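Local coordinates for LAO/AO transport system kinase (Escherichia coli, PDB 2P67), which belongs to the MeaB-type family of proteins with the P-loop NTPase fold, at residues A[52-58]-A[141-146]; A[87-93]-A[118-124]; A[159-164]-A[189-195]; A[194-198]-A[229-235]. All coordinates share one frame; numbering follows the deposited sequence.

Contact 1. Residues A[52-58]-A[141-146]; sequences YCGNTLR and MLLCEA
Glu145 OE2 is gripped by two groups: Arg58 NH1 donates to it at 2.8 Å in a salt bridge, with an N-H...O angle of 165°, and water 1 donates to it as well. The arginine uses an N-H lying in its own guanidinium plane, yet it meets the oxygen from above the carboxylate plane, the two flat groups being turned 70° apart. Water 1 also donates to Thr56 O, so the carboxylate is tied through it to the backbone of the opposite segment. The other oxygen, Glu145 OE1, takes the amide of Gly54 at 3.1 Å, again from above the carboxylate plane. Glutamate suits this place because its chain, extended beyond CG, is long enough to bring both oxygens off helix 133-146 to the incoming segment.

That segment leads into strand 57-63 of a parallel sheet, the central sheet of a P-loop NTPase fold, and helix 133-146 packs against this sheet. Arg58 bends at chi3 (64°), which lays its guanidinium beneath the methyl of Met141: CE sits over the centre of one face, 3.5 Å from CZ. A flexible, unbranched thioether can cover a flat cation in this way without competing for its N-H groups, and Arg58 NH2 is bound by Met169 O. Thr56 rests its CB 3.6 Å from Glu145 CG, while its hydroxyl bonds to Tyr149 O. Further along, Cys53 fits its small SG against the helix, 4.0 Å from Leu142 CD2 and 4.1 Å from Ala146 CB, where the short alanine side chain lets the loop come close.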
loop_
_atom_site.group_PDB
_atom_site.type_symbol
_atom_site.label_atom_id
_atom_site.label_comp_id
_atom_site.label_asym_id
_atom_site.label_seq_id
_atom_site.Cartn_x
_atom_site.Cartn_y
_atom_site.Cartn_z
ATOM N N TYR A 52 23.705 17.373 14.613
ATOM C CA TYR A 52 24.370 16.335 15.420
ATOM C C TYR A 52 23.732 14.951 15.234
ATOM O O TYR A 52 24.217 13.938 15.764
ATOM C CB TYR A 52 24.367 16.748 16.904
ATOM C CG TYR A 52 24.771 18.196 17.114
ATOM C CD1 TYR A 52 26.090 18.618 16.912
ATOM C CD2 TYR A 52 23.829 19.152 17.479
ATOM C CE1 TYR A 52 26.455 19.975 17.094
ATOM C CE2 TYR A 52 24.183 20.494 17.654
ATOM C CZ TYR A 52 25.490 20.893 17.458
ATOM O OH TYR A 52 25.825 22.221 17.644
ATOM N N CYS A 53 22.656 14.895 14.459
ATOM C CA CYS A 53 21.984 13.614 14.205
ATOM C C CYS A 53 22.542 12.865 12.970
ATOM O O CYS A 53 23.368 13.417 12.217
ATOM C CB CYS A 53 20.475 13.857 14.123
ATOM S SG CYS A 53 19.849 14.571 15.662
ATOM N N GLY A 54 22.120 11.613 12.755
ATOM C CA GLY A 54 22.394 10.926 11.487
ATOM C C GLY A 54 23.574 9.959 11.399
ATOM O O GLY A 54 23.883 9.433 10.312
ATOM N N ASN A 55 24.234 9.716 12.521
ATOM C CA ASN A 55 25.349 8.773 12.585
ATOM C C ASN A 55 25.084 7.661 13.591
ATOM O O ASN A 55 25.961 7.255 14.369
ATOM C CB ASN A 55 26.653 9.512 12.904
ATOM C CG ASN A 55 27.362 10.001 11.637
ATOM O OD1 ASN A 55 27.860 9.201 10.826
ATOM N ND2 ASN A 55 27.388 11.306 11.453
ATOM N N THR A 56 23.854 7.167 13.555
ATOM C CA THR A 56 23.375 6.160 14.491
ATOM C C THR A 56 22.668 5.071 13.670
ATOM O O THR A 56 21.883 5.377 12.775
ATOM C CB THR A 56 22.397 6.802 15.490
ATOM O OG1 THR A 56 23.086 7.815 16.238
ATOM C CG2 THR A 56 21.810 5.754 16.453
ATOM N N LEU A 57 22.975 3.807 13.958
ATOM C CA LEU A 57 22.229 2.706 13.357
ATOM C C LEU A 57 20.831 2.652 13.995
ATOM O O LEU A 57 20.709 2.465 15.210
ATOM C CB LEU A 57 22.975 1.384 13.560
ATOM C CG LEU A 57 22.301 0.095 13.056
ATOM C CD1 LEU A 57 22.008 0.134 11.554
ATOM C CD2 LEU A 57 23.116 -1.124 13.452
ATOM N N ARG A 58 19.804 2.824 13.168
ATOM C CA ARG A 58 18.409 2.854 13.637
ATOM C C ARG A 58 17.774 1.506 13.326
ATOM O O ARG A 58 17.665 1.117 12.155
ATOM C CB ARG A 58 17.647 3.968 12.925
ATOM C CG ARG A 58 18.227 5.383 13.164
ATOM C CD ARG A 58 17.789 6.336 12.040
ATOM N NE ARG A 58 16.339 6.569 11.984
ATOM C CZ ARG A 58 15.706 7.614 12.530
ATOM N NH1 ARG A 58 16.372 8.533 13.251
ATOM N NH2 ARG A 58 14.387 7.729 12.386
ATOM N N MET A 141 14.076 9.570 19.055
ATOM C CA MET A 141 15.188 8.956 18.310
ATOM C C MET A 141 16.258 10.001 17.955
ATOM O O MET A 141 17.452 9.754 18.145
ATOM C CB MET A 141 14.682 8.269 17.024
ATOM C CG MET A 141 13.873 6.989 17.263
ATOM S SD MET A 141 13.133 6.327 15.729
ATOM C CE MET A 141 14.573 5.464 15.037
ATOM N N LEU A 142 15.824 11.166 17.471
ATOM C CA LEU A 142 16.753 12.282 17.199
ATOM C C LEU A 142 17.554 12.694 18.435
ATOM O O LEU A 142 18.774 12.884 18.349
ATOM C CB LEU A 142 16.003 13.486 16.635
ATOM C CG LEU A 142 15.396 13.395 15.234
ATOM C CD1 LEU A 142 14.759 14.729 14.894
ATOM C CD2 LEU A 142 16.456 13.000 14.163
ATOM N N LEU A 143 16.888 12.776 19.590
ATOM C CA LEU A 143 17.578 13.112 20.846
ATOM C C LEU A 143 18.650 12.070 21.155
ATOM O O LEU A 143 19.782 12.421 21.514
ATOM C CB LEU A 143 16.591 13.267 22.030
ATOM C CG LEU A 143 15.695 14.517 21.935
ATOM C CD1 LEU A 143 14.546 14.444 22.938
ATOM C CD2 LEU A 143 16.501 15.795 22.120
ATOM N N CYS A 144 18.317 10.791 20.980
ATOM C CA CYS A 144 19.297 9.735 21.190
ATOM C C CYS A 144 20.504 9.850 20.242
ATOM O O CYS A 144 21.649 9.597 20.644
ATOM C CB CYS A 144 18.646 8.364 21.072
ATOM S SG CYS A 144 17.443 8.035 22.365
ATOM N N GLU A 145 20.233 10.235 18.992
ATOM C CA GLU A 145 21.286 10.419 17.989
ATOM C C GLU A 145 22.214 11.544 18.414
ATOM O O GLU A 145 23.451 11.394 18.393
ATOM C CB GLU A 145 20.676 10.709 16.625
ATOM C CG GLU A 145 20.016 9.424 16.021
ATOM C CD GLU A 145 19.517 9.594 14.603
ATOM O OE1 GLU A 145 19.510 10.724 14.087
ATOM O OE2 GLU A 145 19.107 8.574 14.001
ATOM N N ALA A 146 21.615 12.665 18.798
ATOM C CA ALA A 146 22.400 13.821 19.239
ATOM C C ALA A 146 23.205 13.487 20.504
ATOM O O ALA A 146 24.333 13.979 20.676
ATOM C CB ALA A 146 21.490 15.037 19.438
HETATM O O HOH W 1 21.052 7.915 12.050
#

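Contact 2. Residues A[87-93]-A[118-124]; sequences VAVIAVD and AAFIRPV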
loop_
_atom_site.group_PDB
_atom_site.type_symbol
_atom_site.label_atom_id
_atom_site.label_comp_id
_atom_site.label_asym_id
_atom_site.label_seq_id
_atom_site.Cartn_x
_atom_site.Cartn_y
_atom_site.Cartn_z
ATOM N N VAL A 87 23.498 1.757 23.443
ATOM C CA VAL A 87 22.207 1.448 22.813
ATOM C C VAL A 87 21.019 2.051 23.570
ATOM O O VAL A 87 20.917 1.932 24.799
ATOM C CB VAL A 87 22.013 -0.095 22.570
ATOM C CG1 VAL A 87 21.995 -0.867 23.875
ATOM C CG2 VAL A 87 20.752 -0.384 21.751
ATOM N N ALA A 88 20.135 2.700 22.817
ATOM C CA ALA A 88 18.911 3.301 23.348
ATOM C C ALA A 88 17.743 2.484 22.813
ATOM O O ALA A 88 17.787 2.009 21.659
ATOM C CB ALA A 88 18.777 4.755 22.892
ATOM N N VAL A 89 16.722 2.316 23.652
ATOM C CA VAL A 89 15.501 1.589 23.273
ATOM C C VAL A 89 14.286 2.513 23.457
ATOM O O VAL A 89 14.055 3.037 24.561
ATOM C CB VAL A 89 15.340 0.293 24.091
ATOM C CG1 VAL A 89 14.045 -0.441 23.698
ATOM C CG2 VAL A 89 16.515 -0.631 23.835
ATOM N N ILE A 90 13.553 2.730 22.367
ATOM C CA ILE A 90 12.325 3.511 22.384
ATOM C C ILE A 90 11.178 2.505 22.279
ATOM O O ILE A 90 10.980 1.886 21.235
ATOM C CB ILE A 90 12.290 4.529 21.232
ATOM C CG1 ILE A 90 13.565 5.406 21.244
ATOM C CG2 ILE A 90 10.984 5.312 21.234
ATOM C CD1 ILE A 90 13.795 6.172 22.549
ATOM N N ALA A 91 10.464 2.348 23.385
ATOM C CA ALA A 91 9.414 1.338 23.553
ATOM C C ALA A 91 8.024 1.939 23.302
ATOM O O ALA A 91 7.453 2.623 24.157
ATOM C CB ALA A 91 9.528 0.708 24.956
ATOM N N VAL A 92 7.498 1.721 22.100
ATOM C CA VAL A 92 6.277 2.404 21.677
ATOM C C VAL A 92 5.048 1.592 22.071
ATOM O O VAL A 92 4.995 0.376 21.869
ATOM C CB VAL A 92 6.276 2.727 20.165
ATOM C CG1 VAL A 92 4.999 3.453 19.770
ATOM C CG2 VAL A 92 7.526 3.567 19.778
ATOM N N ASP A 93 4.070 2.261 22.665
ATOM C CA ASP A 93 2.841 1.562 23.034
ATOM C C ASP A 93 2.021 1.175 21.802
ATOM O O ASP A 93 1.999 1.922 20.807
ATOM C CB ASP A 93 2.022 2.364 24.054
ATOM C CG ASP A 93 2.123 1.777 25.443
ATOM O OD1 ASP A 93 1.099 1.247 25.939
ATOM O OD2 ASP A 93 3.234 1.786 26.021
ATOM N N ALA A 118 25.431 1.808 29.831
ATOM C CA ALA A 118 25.582 2.105 28.406
ATOM C C ALA A 118 24.269 1.923 27.638
ATOM O O ALA A 118 24.248 2.024 26.408
ATOM C CB ALA A 118 26.713 1.252 27.790
ATOM N N ALA A 119 23.182 1.653 28.365
ATOM C CA ALA A 119 21.844 1.615 27.763
ATOM C C ALA A 119 20.927 2.759 28.258
ATOM O O ALA A 119 21.240 3.472 29.237
ATOM C CB ALA A 119 21.201 0.253 27.965
ATOM N N PHE A 120 19.806 2.949 27.565
ATOM C CA PHE A 120 18.849 3.992 27.910
ATOM C C PHE A 120 17.507 3.513 27.354
ATOM O O PHE A 120 17.386 3.313 26.147
ATOM C CB PHE A 120 19.267 5.324 27.252
ATOM C CG PHE A 120 18.487 6.527 27.735
ATOM C CD1 PHE A 120 18.998 7.342 28.757
ATOM C CD2 PHE A 120 17.257 6.858 27.161
ATOM C CE1 PHE A 120 18.283 8.464 29.220
ATOM C CE2 PHE A 120 16.538 7.977 27.604
ATOM C CZ PHE A 120 17.059 8.786 28.655
ATOM N N ILE A 121 16.514 3.346 28.222
ATOM C CA ILE A 121 15.194 2.851 27.811
ATOM C C ILE A 121 14.091 3.889 28.085
ATOM O O ILE A 121 13.974 4.372 29.213
ATOM C CB ILE A 121 14.844 1.506 28.536
ATOM C CG1 ILE A 121 15.957 0.472 28.357
ATOM C CG2 ILE A 121 13.493 0.966 28.045
ATOM C CD1 ILE A 121 16.020 -0.571 29.474
ATOM N N ARG A 122 13.284 4.221 27.074
ATOM C CA ARG A 122 12.209 5.211 27.236
ATOM C C ARG A 122 10.919 4.765 26.537
ATOM O O ARG A 122 10.956 4.420 25.357
ATOM C CB ARG A 122 12.663 6.569 26.681
ATOM C CG ARG A 122 11.720 7.734 26.985
ATOM C CD ARG A 122 11.853 8.212 28.439
ATOM N NE ARG A 122 10.981 9.366 28.657
ATOM C CZ ARG A 122 11.316 10.457 29.352
ATOM N NH1 ARG A 122 10.433 11.442 29.457
ATOM N NH2 ARG A 122 12.527 10.583 29.918
ATOM N N PRO A 123 9.775 4.770 27.256
ATOM C CA PRO A 123 8.479 4.443 26.654
ATOM C C PRO A 123 7.831 5.622 25.927
ATOM O O PRO A 123 7.986 6.790 26.325
ATOM C CB PRO A 123 7.638 4.019 27.866
ATOM C CG PRO A 123 8.171 4.944 28.963
ATOM C CD PRO A 123 9.651 5.023 28.711
ATOM N N VAL A 124 7.095 5.317 24.869
ATOM C CA VAL A 124 6.310 6.314 24.161
ATOM C C VAL A 124 4.831 5.930 24.277
ATOM O O VAL A 124 4.447 4.848 23.825
ATOM C CB VAL A 124 6.726 6.404 22.675
ATOM C CG1 VAL A 124 5.888 7.426 21.950
ATOM C CG2 VAL A 124 8.191 6.727 22.579
#
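Val124 and Ile90 meet through their methyl branches, Val124 CG2 lying only 3.4 Å from Ile90 CG2, tighter than usual van der Waals contact. The two side chains run at a slant to each other. In Val124 the branch that touches is the one anti to the carbonyl carbon; in Ile90 it is anti to the backbone N (CG1 at -53°). Val92 lies beside Val124 and points the same way, its CG2 4.1 Å from Val124 CB. These beta-branched residues suit extended backbone and fill the face turned to helix 133-146.

The strands 87-92 and 119-124 are parallel neighbours, at 22° to each other, in the sheet of this P-loop fold, and the second is its outermost strand within this chain. Their amides bond in the staggered parallel pattern, Val89 N to Phe120 O at 2.8 Å and Val124 N to Ala91 O at 2.8 Å. On the same face as Val124, Phe120 and Arg122 lead their ends away from strand 87-92 to helix 21-32, where Arg122 forms a salt bridge with Glu32. On the other face Val89 CB packs 4.3 Å from Ile121 CG1. Pro123, lacking an amide hydrogen, fits because its nitrogen faces away from strand 87-92, on the sheet's outer edge within this chain.

Contact 3. Residues A[159-164]-A[189-195]; sequences VGQSET and KKGLMEV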
loop_
_atom_site.group_PDB
_atom_site.type_symbol
_atom_site.label_atom_id
_atom_site.label_comp_id
_atom_site.label_asym_id
_atom_site.label_seq_id
_atom_site.Cartn_x
_atom_site.Cartn_y
_atom_site.Cartn_z
ATOM N N VAL A 159 1.239 -6.055 15.293
ATOM C CA VAL A 159 -0.214 -6.213 15.246
ATOM C C VAL A 159 -0.728 -5.143 14.295
ATOM O O VAL A 159 -0.189 -4.028 14.246
ATOM C CB VAL A 159 -0.876 -6.060 16.660
ATOM C CG1 VAL A 159 -0.730 -4.632 17.199
ATOM C CG2 VAL A 159 -2.344 -6.484 16.632
ATOM N N GLY A 160 -1.765 -5.475 13.533
ATOM C CA GLY A 160 -2.277 -4.558 12.528
ATOM C C GLY A 160 -1.192 -4.172 11.537
ATOM O O GLY A 160 -0.611 -5.026 10.859
ATOM N N GLN A 161 -0.896 -2.879 11.487
ATOM C CA GLN A 161 0.023 -2.319 10.498
ATOM C C GLN A 161 1.288 -1.759 11.159
ATOM O O GLN A 161 2.031 -0.983 10.552
ATOM C CB GLN A 161 -0.700 -1.219 9.703
ATOM C CG GLN A 161 -1.330 -0.116 10.582
ATOM C CD GLN A 161 -2.520 -0.618 11.431
ATOM O OE1 GLN A 161 -2.400 -0.813 12.652
ATOM N NE2 GLN A 161 -3.665 -0.838 10.777
ATOM N N SER A 162 1.540 -2.169 12.400
ATOM C CA SER A 162 2.634 -1.601 13.183
ATOM C C SER A 162 4.008 -1.882 12.545
ATOM O O SER A 162 4.934 -1.066 12.663
ATOM C CB SER A 162 2.578 -2.079 14.634
ATOM O OG SER A 162 2.828 -3.475 14.700
ATOM N N GLU A 163 4.128 -3.014 11.851
ATOM C CA GLU A 163 5.373 -3.336 11.142
ATOM C C GLU A 163 5.691 -2.259 10.106
ATOM O O GLU A 163 6.817 -1.760 10.061
ATOM C CB GLU A 163 5.326 -4.723 10.465
ATOM C CG GLU A 163 5.110 -5.890 11.414
ATOM C CD GLU A 163 3.640 -6.205 11.606
ATOM O OE1 GLU A 163 2.797 -5.460 11.058
ATOM O OE2 GLU A 163 3.338 -7.203 12.293
ATOM N N THR A 164 4.705 -1.885 9.291
ATOM C CA THR A 164 4.974 -0.904 8.239
ATOM C C THR A 164 5.251 0.496 8.811
ATOM O O THR A 164 6.110 1.210 8.291
ATOM C CB THR A 164 3.901 -0.903 7.131
ATOM O OG1 THR A 164 2.643 -0.493 7.677
ATOM C CG2 THR A 164 3.758 -2.318 6.513
ATOM N N LYS A 189 1.341 -12.440 6.935
ATOM C CA LYS A 189 0.852 -11.095 6.640
ATOM C C LYS A 189 1.609 -10.444 5.462
ATOM O O LYS A 189 2.849 -10.331 5.477
ATOM C CB LYS A 189 0.962 -10.214 7.900
ATOM C CG LYS A 189 0.037 -10.571 9.027
ATOM C CD LYS A 189 0.299 -9.717 10.294
ATOM C CE LYS A 189 0.307 -8.222 9.994
ATOM N NZ LYS A 189 0.490 -7.433 11.279
ATOM N N LYS A 190 0.878 -9.994 4.443
ATOM C CA LYS A 190 1.530 -9.345 3.290
ATOM C C LYS A 190 2.277 -8.048 3.647
ATOM O O LYS A 190 3.361 -7.780 3.113
ATOM C CB LYS A 190 0.546 -9.130 2.128
ATOM C CG LYS A 190 0.028 -10.435 1.522
ATOM C CD LYS A 190 -0.935 -10.133 0.391
ATOM C CE LYS A 190 -1.636 -11.399 -0.098
ATOM N NZ LYS A 190 -3.058 -11.399 0.270
ATOM N N GLY A 191 1.732 -7.280 4.586
ATOM C CA GLY A 191 2.366 -6.041 5.040
ATOM C C GLY A 191 3.726 -6.315 5.648
ATOM O O GLY A 191 4.650 -5.533 5.476
ATOM N N LEU A 192 3.851 -7.451 6.330
ATOM C CA LEU A 192 5.142 -7.869 6.874
ATOM C C LEU A 192 6.156 -8.182 5.757
ATOM O O LEU A 192 7.304 -7.717 5.798
ATOM C CB LEU A 192 4.948 -9.084 7.771
ATOM C CG LEU A 192 6.264 -9.679 8.287
ATOM C CD1 LEU A 192 7.022 -8.593 9.103
ATOM C CD2 LEU A 192 5.927 -10.924 9.111
ATOM N N MET A 193 5.723 -8.936 4.748
ATOM C CA MET A 193 6.568 -9.208 3.589
ATOM C C MET A 193 7.046 -7.927 2.909
ATOM O O MET A 193 8.159 -7.875 2.418
ATOM C CB MET A 193 5.872 -10.144 2.593
ATOM C CG MET A 193 5.529 -11.541 3.187
ATOM S SD MET A 193 7.012 -12.511 3.601
ATOM C CE MET A 193 7.299 -12.188 5.301
ATOM N N GLU A 194 6.191 -6.905 2.881
ATOM C CA GLU A 194 6.541 -5.617 2.280
ATOM C C GLU A 194 7.773 -4.964 2.917
ATOM O O GLU A 194 8.561 -4.292 2.219
ATOM C CB GLU A 194 5.358 -4.648 2.376
ATOM C CG GLU A 194 4.169 -5.042 1.523
ATOM C CD GLU A 194 4.332 -4.694 0.050
ATOM O OE1 GLU A 194 5.386 -4.148 -0.356
ATOM O OE2 GLU A 194 3.385 -4.960 -0.703
ATOM N N VAL A 195 7.934 -5.166 4.228
ATOM C CA VAL A 195 8.915 -4.384 5.005
ATOM C C VAL A 195 10.031 -5.170 5.700
ATOM O O VAL A 195 11.047 -4.586 6.057
ATOM C CB VAL A 195 8.204 -3.478 6.048
ATOM C CG1 VAL A 195 7.224 -2.503 5.348
ATOM C CG2 VAL A 195 7.502 -4.300 7.107
#
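Lys189 crosses from the start of helix 190-195 to the start of helix 162-167, two short helices that follow strands of the central sheet in this P-loop NTPase fold. Its chain is extended except for a bend at chi3 (52°), which turns the ammonium back toward the beta turn of residues 159-162. There NZ donates to Gly160 O at 2.7 Å and to both carboxylate oxygens of Glu163, OE1 and OE2, each at 3.0 Å. The carboxylate is met on its syn side by both bonds, with NZ 17° out of its plane, a forked salt bridge across a pair of side chains that stand at about a right angle. Three acceptors thus hold one ammonium.

Glu163 reaches this position through a bend at chi2 (90°), which folds the carboxylate toward Lys189 rather than letting it run straight out from the helix. The fold turns the aliphatic part of the glutamate to apolar neighbours: CG lies 4.0 Å from Leu192 CD1, and CB 4.0 Å from Val195 CG2. Gly160, with positive phi, suits the second position of the type II' turn, and its carbonyl is the one that Lys189 uses. Lysine suits residue 189 because its long, flexible chain carries the ammonium from one helix start to the other.

Thr164 divides its two branches between the segments. Its hydroxyl turns back to bond Gln161 O, at the N-cap of its own helix, while the methyl CG2 faces the other helix, 3.7 Å from Val195 CG1 and 3.5 Å from Gly191 O.

Contact 4. Residues A[194-198]-A[229-235]; sequences EVADL and KYDEWQP
With CG anti to the backbone N (chi1 169°) and every later torsion extended, Lys229 stretches straight across to the 194-198 segment, and Asp197, its CG beside the backbone N, brings its carboxylate round to meet it. Lys229 NZ donates to Val195 O at 2.7 Å and to Asp197 OD1 at 3.0 Å; the second oxygen, OD2, is held more weakly. The ammonium approaches OD1 on the syn side, 33° out of the carboxylate plane, and the two side chains cross at about a right angle. Lysine suits the site because its methylenes can lie along the carbonyls of Glu194 and Val195 while the ammonium reaches Val195 O and the Asp197 carboxylate.

Water 2 closes the polar cluster: it donates to Asp197 OD2 at 2.6 Å and accepts from Tyr230 OH and Lys229 NZ. OD2 also takes the amide of Phe173 on the neighbouring strand 172-177, so this buried aspartate is well supplied with donors, which probably favours its charged form. The Tyr230 ring has Lys229 CG over one face.

Trp233 presents its indole edge to Asp197. NE1 bonds Asp197 O at 2.9 Å with an angle of 178°, the oxygen lying in the ring plane, and along the same edge CZ2 meets Leu198 CD2 at 4.0 Å. Pro235 adds its CA, 3.5 Å from Asp197 O. The contact thus joins the entry to strand 198-201 with the loop leading to strand 236-239, adjacent parallel strands linked by the beta-alpha-beta crossover through helix 209-225.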
loop_
_atom_site.group_PDB
_atom_site.type_symbol
_atom_site.label_atom_id
_atom_site.label_comp_id
_atom_site.label_asym_id
_atom_site.label_seq_id
_atom_site.Cartn_x
_atom_site.Cartn_y
_atom_site.Cartn_z
ATOM N N GLU A 194 6.191 -6.905 2.881
ATOM C CA GLU A 194 6.541 -5.617 2.280
ATOM C C GLU A 194 7.773 -4.964 2.917
ATOM O O GLU A 194 8.561 -4.292 2.219
ATOM C CB GLU A 194 5.358 -4.648 2.376
ATOM C CG GLU A 194 4.169 -5.042 1.523
ATOM C CD GLU A 194 4.332 -4.694 0.050
ATOM O OE1 GLU A 194 5.386 -4.148 -0.356
ATOM O OE2 GLU A 194 3.385 -4.960 -0.703
ATOM N N VAL A 195 7.934 -5.166 4.228
ATOM C CA VAL A 195 8.915 -4.384 5.005
ATOM C C VAL A 195 10.031 -5.170 5.700
ATOM O O VAL A 195 11.047 -4.586 6.057
ATOM C CB VAL A 195 8.204 -3.478 6.048
ATOM C CG1 VAL A 195 7.224 -2.503 5.348
ATOM C CG2 VAL A 195 7.502 -4.300 7.107
ATOM N N ALA A 196 9.850 -6.485 5.904
ATOM C CA ALA A 196 10.831 -7.275 6.662
ATOM C C ALA A 196 12.217 -7.248 6.043
ATOM O O ALA A 196 12.364 -7.554 4.863
ATOM C CB ALA A 196 10.367 -8.737 6.829
ATOM N N ASP A 197 13.227 -6.868 6.833
ATOM C CA ASP A 197 14.634 -7.051 6.420
ATOM C C ASP A 197 15.199 -8.351 6.988
ATOM O O ASP A 197 16.010 -9.042 6.330
ATOM C CB ASP A 197 15.500 -5.851 6.824
ATOM C CG ASP A 197 15.048 -4.567 6.139
ATOM O OD1 ASP A 197 14.688 -4.630 4.936
ATOM O OD2 ASP A 197 15.011 -3.516 6.809
ATOM N N LEU A 198 14.795 -8.638 8.230
ATOM C CA LEU A 198 15.116 -9.895 8.914
ATOM C C LEU A 198 13.880 -10.412 9.650
ATOM O O LEU A 198 13.115 -9.627 10.204
ATOM C CB LEU A 198 16.280 -9.692 9.910
ATOM C CG LEU A 198 17.637 -9.423 9.253
ATOM C CD1 LEU A 198 18.635 -8.754 10.210
ATOM C CD2 LEU A 198 18.211 -10.713 8.675
ATOM N N LYS A 229 12.587 -6.407 -1.507
ATOM C CA LYS A 229 12.324 -5.036 -1.072
ATOM C C LYS A 229 13.476 -4.108 -1.535
ATOM O O LYS A 229 13.235 -2.998 -2.071
ATOM C CB LYS A 229 12.171 -5.027 0.456
ATOM C CG LYS A 229 12.157 -3.610 1.119
ATOM C CD LYS A 229 12.177 -3.781 2.660
ATOM C CE LYS A 229 12.175 -2.461 3.399
ATOM N NZ LYS A 229 12.436 -2.645 4.884
ATOM N N TYR A 230 14.709 -4.570 -1.328
ATOM C CA TYR A 230 15.921 -3.922 -1.846
ATOM C C TYR A 230 16.682 -4.884 -2.764
ATOM O O TYR A 230 17.018 -5.998 -2.344
ATOM C CB TYR A 230 16.863 -3.595 -0.690
ATOM C CG TYR A 230 16.304 -2.682 0.373
ATOM C CD1 TYR A 230 15.854 -1.400 0.049
ATOM C CD2 TYR A 230 16.238 -3.098 1.707
ATOM C CE1 TYR A 230 15.359 -0.541 1.038
ATOM C CE2 TYR A 230 15.745 -2.257 2.701
ATOM C CZ TYR A 230 15.313 -0.980 2.359
ATOM O OH TYR A 230 14.833 -0.173 3.368
ATOM N N ASP A 231 17.033 -4.433 -3.972
ATOM C CA ASP A 231 17.828 -5.223 -4.916
ATOM C C ASP A 231 19.074 -5.826 -4.244
ATOM O O ASP A 231 19.477 -6.949 -4.522
ATOM C CB ASP A 231 18.235 -4.340 -6.114
ATOM C CG ASP A 231 17.046 -3.586 -6.735
ATOM O OD1 ASP A 231 15.905 -4.098 -6.693
ATOM O OD2 ASP A 231 17.255 -2.470 -7.269
ATOM N N GLU A 232 19.688 -5.033 -3.361
ATOM C CA GLU A 232 20.943 -5.367 -2.674
ATOM C C GLU A 232 20.859 -6.487 -1.626
ATOM O O GLU A 232 21.887 -6.975 -1.187
ATOM C CB GLU A 232 21.470 -4.122 -1.941
ATOM C CG GLU A 232 21.868 -2.952 -2.823
ATOM C CD GLU A 232 20.717 -2.021 -3.194
ATOM O OE1 GLU A 232 19.537 -2.307 -2.878
ATOM O OE2 GLU A 232 21.004 -0.977 -3.823
ATOM N N TRP A 233 19.639 -6.843 -1.203
ATOM C CA TRP A 233 19.437 -7.692 -0.006
ATOM C C TRP A 233 18.362 -8.773 -0.158
ATOM O O TRP A 233 17.187 -8.459 -0.377
ATOM C CB TRP A 233 19.106 -6.791 1.205
ATOM C CG TRP A 233 18.958 -7.501 2.552
ATOM C CD1 TRP A 233 17.795 -7.677 3.246
ATOM C CD2 TRP A 233 19.991 -8.115 3.340
ATOM N NE1 TRP A 233 18.040 -8.360 4.418
ATOM C CE2 TRP A 233 19.377 -8.643 4.495
ATOM C CE3 TRP A 233 21.383 -8.270 3.183
ATOM C CZ2 TRP A 233 20.101 -9.301 5.504
ATOM C CZ3 TRP A 233 22.110 -8.929 4.193
ATOM C CH2 TRP A 233 21.463 -9.421 5.342
ATOM N N GLN A 234 18.761 -10.048 -0.064
ATOM C CA GLN A 234 17.774 -11.112 0.123
ATOM C C GLN A 234 17.454 -11.145 1.619
ATOM O O GLN A 234 18.361 -11.355 2.434
ATOM C CB GLN A 234 18.286 -12.502 -0.324
ATOM C CG GLN A 234 17.103 -13.497 -0.558
ATOM C CD GLN A 234 16.355 -13.230 -1.888
ATOM O OE1 GLN A 234 16.972 -13.140 -2.953
ATOM N NE2 GLN A 234 15.037 -13.088 -1.823
ATOM N N PRO A 235 16.175 -10.905 1.994
ATOM C CA PRO A 235 15.822 -11.003 3.423
ATOM C C PRO A 235 16.221 -12.352 4.021
ATOM O O PRO A 235 16.133 -13.388 3.337
ATOM C CB PRO A 235 14.294 -10.849 3.423
ATOM C CG PRO A 235 14.009 -10.010 2.191
ATOM C CD PRO A 235 15.026 -10.488 1.168
HETATM O O HOH W 2 15.137 -1.080 5.876
#

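Contacts 1 and 2 touch, with centres about 13 Å apart: Cys144 and Met141 of helix 133-146 pack on Ala88 and Ile90 of strand 87-92. Along the chain contact 2 is nested within the loop closed by contact 1. Contacts 3 and 4 follow later, also about 13 Å apart between centres, and share Glu194 and Val195, on helix 190-195. The two pairs do not touch, though contacts 2 and 3 come within about 7 Å at their nearest atoms; the centres of contacts 2 and 4 are about 25 Å apart. One parallel sheet connects them, from strand 119-124 to strand 236-239. Contacts 3 and 4 also touch the second subunit, through helix 190-195 and residues beside it.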